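Local coordinates for 2-dehydro-3-deoxy-D-arabinonate dehydratase (Sulfolobus solfataricus, PDB 2Q18), which catalyses the magnesium-dependent dehydration of 2-dehydro-3-deoxy-D-arabinonate to 2,5-dioxopentanoate, a step in pentose oxidation to 2-oxoglutarate, at residues Ala16-Asp19 / Asn20-Ile24; Asp52-Ser55 / Leu56-Phe60. One frame throughout, in Å; residues are numbered along the deposited sequence.

Contact 1 of 2, residues Ala16-Asp19 / Asn20-Ile24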
loop_
_atom_site.group_PDB
_atom_site.type_symbol
_atom_site.label_atom_id
_atom_site.label_comp_id
_atom_site.label_asym_id
_atom_site.label_seq_id
_atom_site.Cartn_x
_atom_site.Cartn_y
_atom_site.Cartn_z
ATOM N N ALA A 16 24.387 -0.905 8.674
ATOM C CA ALA A 16 25.671 -0.765 8.011
ATOM C C ALA A 16 26.763 -0.681 9.068
ATOM O O ALA A 16 26.634 0.069 10.041
ATOM C CB ALA A 16 25.684 0.471 7.144
ATOM N N ILE A 17 27.822 -1.463 8.892
ATOM C CA ILE A 17 29.007 -1.310 9.732
ATOM C C ILE A 17 30.077 -0.529 8.972
ATOM O O ILE A 17 30.417 -0.859 7.836
ATOM C CB ILE A 17 29.537 -2.657 10.337
ATOM C CG1 ILE A 17 30.861 -2.426 11.087
ATOM C CG2 ILE A 17 29.687 -3.740 9.275
ATOM C CD1 ILE A 17 31.127 -3.400 12.231
ATOM N N LEU A 18 30.562 0.534 9.608
ATOM C CA LEU A 18 31.611 1.379 9.052
ATOM C C LEU A 18 32.990 0.836 9.425
ATOM O O LEU A 18 33.111 -0.007 10.322
ATOM C CB LEU A 18 31.437 2.816 9.547
ATOM C CG LEU A 18 30.497 3.772 8.798
ATOM C CD1 LEU A 18 29.233 3.108 8.229
ATOM C CD2 LEU A 18 30.128 4.942 9.698
ATOM N N ASP A 19 34.024 1.314 8.734
ATOM C CA ASP A 19 35.399 0.843 8.950
ATOM C C ASP A 19 35.878 0.988 10.398
ATOM O O ASP A 19 36.644 0.150 10.885
ATOM C CB ASP A 19 36.369 1.544 7.990
ATOM C CG ASP A 19 36.263 1.022 6.563
ATOM O OD1 ASP A 19 36.430 -0.202 6.358
ATOM O OD2 ASP A 19 36.028 1.836 5.643
ATOM N N ASN A 20 35.419 2.035 11.086
ATOM C CA ASN A 20 35.747 2.232 12.504
ATOM C C ASN A 20 34.882 1.396 13.465
ATOM O O ASN A 20 34.873 1.638 14.677
ATOM C CB ASN A 20 35.703 3.722 12.877
ATOM C CG ASN A 20 34.335 4.351 12.653
ATOM O OD1 ASN A 20 33.341 3.659 12.424
ATOM N ND2 ASN A 20 34.282 5.677 12.717
ATOM N N SER A 21 34.158 0.425 12.905
ATOM C CA SER A 21 33.327 -0.520 13.665
ATOM C C SER A 21 32.020 0.062 14.232
ATOM O O SER A 21 31.291 -0.634 14.945
ATOM C CB SER A 21 34.142 -1.216 14.767
ATOM O OG SER A 21 35.269 -1.877 14.215
ATOM N N THR A 22 31.726 1.323 13.918
ATOM C CA THR A 22 30.440 1.913 14.298
ATOM C C THR A 22 29.325 1.362 13.406
ATOM O O THR A 22 29.502 1.201 12.192
ATOM C CB THR A 22 30.445 3.461 14.241
ATOM O OG1 THR A 22 30.729 3.895 12.908
ATOM C CG2 THR A 22 31.486 4.046 15.197
ATOM N N ILE A 23 28.184 1.070 14.020
ATOM C CA ILE A 23 27.050 0.487 13.309
ATOM C C ILE A 23 25.909 1.493 13.175
ATOM O O ILE A 23 25.498 2.120 14.158
ATOM C CB ILE A 23 26.579 -0.824 13.982
ATOM C CG1 ILE A 23 27.713 -1.858 13.938
ATOM C CG2 ILE A 23 25.318 -1.378 13.307
ATOM C CD1 ILE A 23 27.509 -3.025 14.833
ATOM N N ILE A 24 25.421 1.644 11.945
ATOM C CA ILE A 24 24.323 2.551 11.629
ATOM C C ILE A 24 23.062 1.770 11.246
ATOM O O ILE A 24 23.106 0.881 10.393
ATOM C CB ILE A 24 24.710 3.525 10.481
ATOM C CG1 ILE A 24 25.964 4.324 10.858
ATOM C CG2 ILE A 24 23.545 4.473 10.143
ATOM C CD1 ILE A 24 26.475 5.237 9.751
#
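Asn20 OD1 lies against Leu18 CB and accepts two bonds from Thr22. The hydroxyl OG1 of Thr22 gives the shorter one, 2.7 Å to Asn20 OD1, and Thr22 N reaches the same oxygen at 3.2 Å from above the amide plane. The backbone bond closes an Asx turn. In Thr22, OG1 sits between the backbone N and the carbonyl carbon (chi1 61°), which turns it to both Asn20 and Leu18. Leu18 CD2 approaches Thr22 OG1 to 3.4 Å. The whole is the tip of the beta hairpin of strands 11-17 and 23-26. The type I turn runs from Leu18 to Ser21, and its last residue, Ser21, has positive phi (74°): a 3:5 hairpin loop with a G1 bulge. Leu18 N meets Thr22 O at 2.9 Å in a straight bond, and Ser21 N bonds to Leu18 O. Ala16 and Ile24 bond twice, as a hydrogen-bonded pair. A valine in place of Thr22 would probably leave Asn20 OD1 with one bond fewer and its amide freer to turn. Leu18 CD2 packs on Ile24 CD1 at 3.7 Å. Ile17 CB meets Ile23 CG1, 4.1 Å away, among the side chains facing helix 53-59.

Contact 2 of 2, residues Asp52-Ser55 / Leu56-Phe60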
loop_
_atom_site.group_PDB
_atom_site.type_symbol
_atom_site.label_atom_id
_atom_site.label_comp_id
_atom_site.label_asym_id
_atom_site.label_seq_id
_atom_site.Cartn_x
_atom_site.Cartn_y
_atom_site.Cartn_z
ATOM N N ASP A 52 25.276 -6.527 18.170
ATOM C CA ASP A 52 26.548 -7.228 18.209
ATOM C C ASP A 52 26.783 -7.950 16.884
ATOM O O ASP A 52 26.439 -9.124 16.728
ATOM C CB ASP A 52 26.584 -8.194 19.399
ATOM C CG ASP A 52 27.982 -8.735 19.686
ATOM O OD1 ASP A 52 28.899 -8.575 18.845
ATOM O OD2 ASP A 52 28.156 -9.341 20.761
ATOM N N TYR A 53 27.376 -7.223 15.942
ATOM C CA TYR A 53 27.636 -7.713 14.588
ATOM C C TYR A 53 28.492 -8.988 14.567
ATOM O O TYR A 53 28.146 -9.961 13.890
ATOM C CB TYR A 53 28.280 -6.596 13.760
ATOM C CG TYR A 53 28.889 -7.017 12.437
ATOM C CD1 TYR A 53 28.087 -7.449 11.374
ATOM C CD2 TYR A 53 30.271 -6.953 12.240
ATOM C CE1 TYR A 53 28.651 -7.821 10.154
ATOM C CE2 TYR A 53 30.845 -7.319 11.024
ATOM C CZ TYR A 53 30.029 -7.750 9.986
ATOM O OH TYR A 53 30.597 -8.114 8.786
ATOM N N GLN A 54 29.590 -8.983 15.323
ATOM C CA GLN A 54 30.475 -10.153 15.398
ATOM C C GLN A 54 29.760 -11.390 15.931
ATOM O O GLN A 54 29.967 -12.485 15.414
ATOM C CB GLN A 54 31.738 -9.860 16.217
ATOM C CG GLN A 54 32.692 -8.839 15.581
ATOM C CD GLN A 54 33.250 -9.270 14.222
ATOM O OE1 GLN A 54 33.578 -8.425 13.389
ATOM N NE2 GLN A 54 33.367 -10.578 13.999
ATOM N N SER A 55 28.907 -11.212 16.941
ATOM C CA SER A 55 28.089 -12.312 17.462
ATOM C C SER A 55 27.070 -12.817 16.451
ATOM O O SER A 55 26.855 -14.026 16.346
ATOM C CB SER A 55 27.367 -11.920 18.751
ATOM O OG SER A 55 28.267 -11.856 19.838
ATOM N N LEU A 56 26.433 -11.895 15.725
ATOM C CA LEU A 56 25.489 -12.266 14.662
ATOM C C LEU A 56 26.156 -13.127 13.598
ATOM O O LEU A 56 25.570 -14.099 13.134
ATOM C CB LEU A 56 24.858 -11.028 14.004
ATOM C CG LEU A 56 23.679 -10.338 14.693
ATOM C CD1 LEU A 56 23.299 -9.076 13.919
ATOM C CD2 LEU A 56 22.472 -11.268 14.827
ATOM N N LEU A 57 27.377 -12.764 13.219
ATOM C CA LEU A 57 28.161 -13.549 12.263
ATOM C C LEU A 57 28.390 -14.984 12.740
ATOM O O LEU A 57 28.273 -15.928 11.955
ATOM C CB LEU A 57 29.510 -12.877 11.980
ATOM C CG LEU A 57 29.546 -11.513 11.280
ATOM C CD1 LEU A 57 30.981 -11.039 11.155
ATOM C CD2 LEU A 57 28.866 -11.553 9.908
ATOM N N LYS A 58 28.694 -15.140 14.029
ATOM C CA LYS A 58 29.043 -16.446 14.599
ATOM C C LYS A 58 27.827 -17.261 15.020
ATOM O O LYS A 58 27.764 -18.465 14.765
ATOM C CB LYS A 58 29.987 -16.276 15.795
ATOM C CG LYS A 58 31.378 -15.797 15.421
ATOM C CD LYS A 58 32.107 -15.210 16.625
ATOM C CE LYS A 58 33.402 -14.531 16.190
ATOM N NZ LYS A 58 33.962 -13.616 17.232
ATOM N N SER A 59 26.869 -16.600 15.663
ATOM C CA SER A 59 25.724 -17.280 16.265
ATOM C C SER A 59 24.404 -17.130 15.495
ATOM O O SER A 59 23.407 -17.766 15.851
ATOM C CB SER A 59 25.550 -16.824 17.716
ATOM O OG SER A 59 26.738 -17.050 18.456
ATOM N N PHE A 60 24.407 -16.289 14.453
ATOM C CA PHE A 60 23.266 -16.112 13.523
ATOM C C PHE A 60 22.064 -15.372 14.123
ATOM O O PHE A 60 21.506 -14.462 13.494
ATOM C CB PHE A 60 22.793 -17.437 12.892
ATOM C CG PHE A 60 23.900 -18.283 12.296
ATOM C CD1 PHE A 60 25.101 -17.717 11.870
ATOM C CD2 PHE A 60 23.713 -19.649 12.131
ATOM C CE1 PHE A 60 26.104 -18.507 11.318
ATOM C CE2 PHE A 60 24.713 -20.445 11.571
ATOM C CZ PHE A 60 25.906 -19.874 11.167
#
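The Tyr53 ring carries Leu57 CD1 over one face, one helical turn further on. This is a CH-pi contact: the methyl lies 4.0 Å from the ring centroid, offset toward the rim on the hydroxyl side. Its nearest ring atom is Tyr53 CZ, 3.6 Å from Leu57 CD1. The other methyl, CD2, meets Tyr53 CE1. Tyr53 CG stands anti to the backbone N (chi1 167°), which swings the ring out so that the Leu57 branches cross its face obliquely. Tyr53 also meets the ring of Phe4, with the planes at about 35°. The amide of Gln54 comes to Leu57 CD1 from another side, with NE2 3.7 Å away; its chain is bent at chi2.

Asp52 is the N-cap of helix 53-59. Its carboxylate takes two bonds from Ser55, both from above its plane. Ser55 OG donates to Asp52 OD2 at 2.7 Å, and Ser55 N reaches Asp52 OD1 at 3.3 Å. The two bonds fix the turn of the carboxylate over the first turn of the helix.

Regular helical bonds follow. Leu56 N meets Asp52 O, and Leu57 N meets Tyr53 O. The bond of Ser59 N to Ser55 O is short, 2.7 Å. Lys58 N bonds to Gln54 O and, weakly, to Ser55 O. Beyond its CG the Lys58 chain is extended, and CG, CD and CE run past Gln54 O. At the far end Phe60 has positive phi and leaves the helix, while Phe60 N still bonds to Leu56 O. The Leu56 side chain touches Phe4 and Val6 of strand 2-8.

Contact 1 comes first in the chain and contact 2 follows; their centres are about 14 Å apart. They meet at Tyr53. Ile17 CD1 packs on Tyr53 CD2 at 3.7 Å, and Ile23 CD1 lies 3.8 Å from Tyr53 CB. Helix 53-59 therefore packs on the hairpin face that carries Ile17 and Ile23. Strand 45-49, which pairs with strand 23-26, precedes the helix in the chain. From the helix, Tyr53 and Leu57 also reach strand 188-195, at Val193 and Pro192. Both contacts lie away from the magnesium ligands Glu143, Glu145 and Asp164 and from the substrate-binding residues Ile81, Lys182 and Thr256.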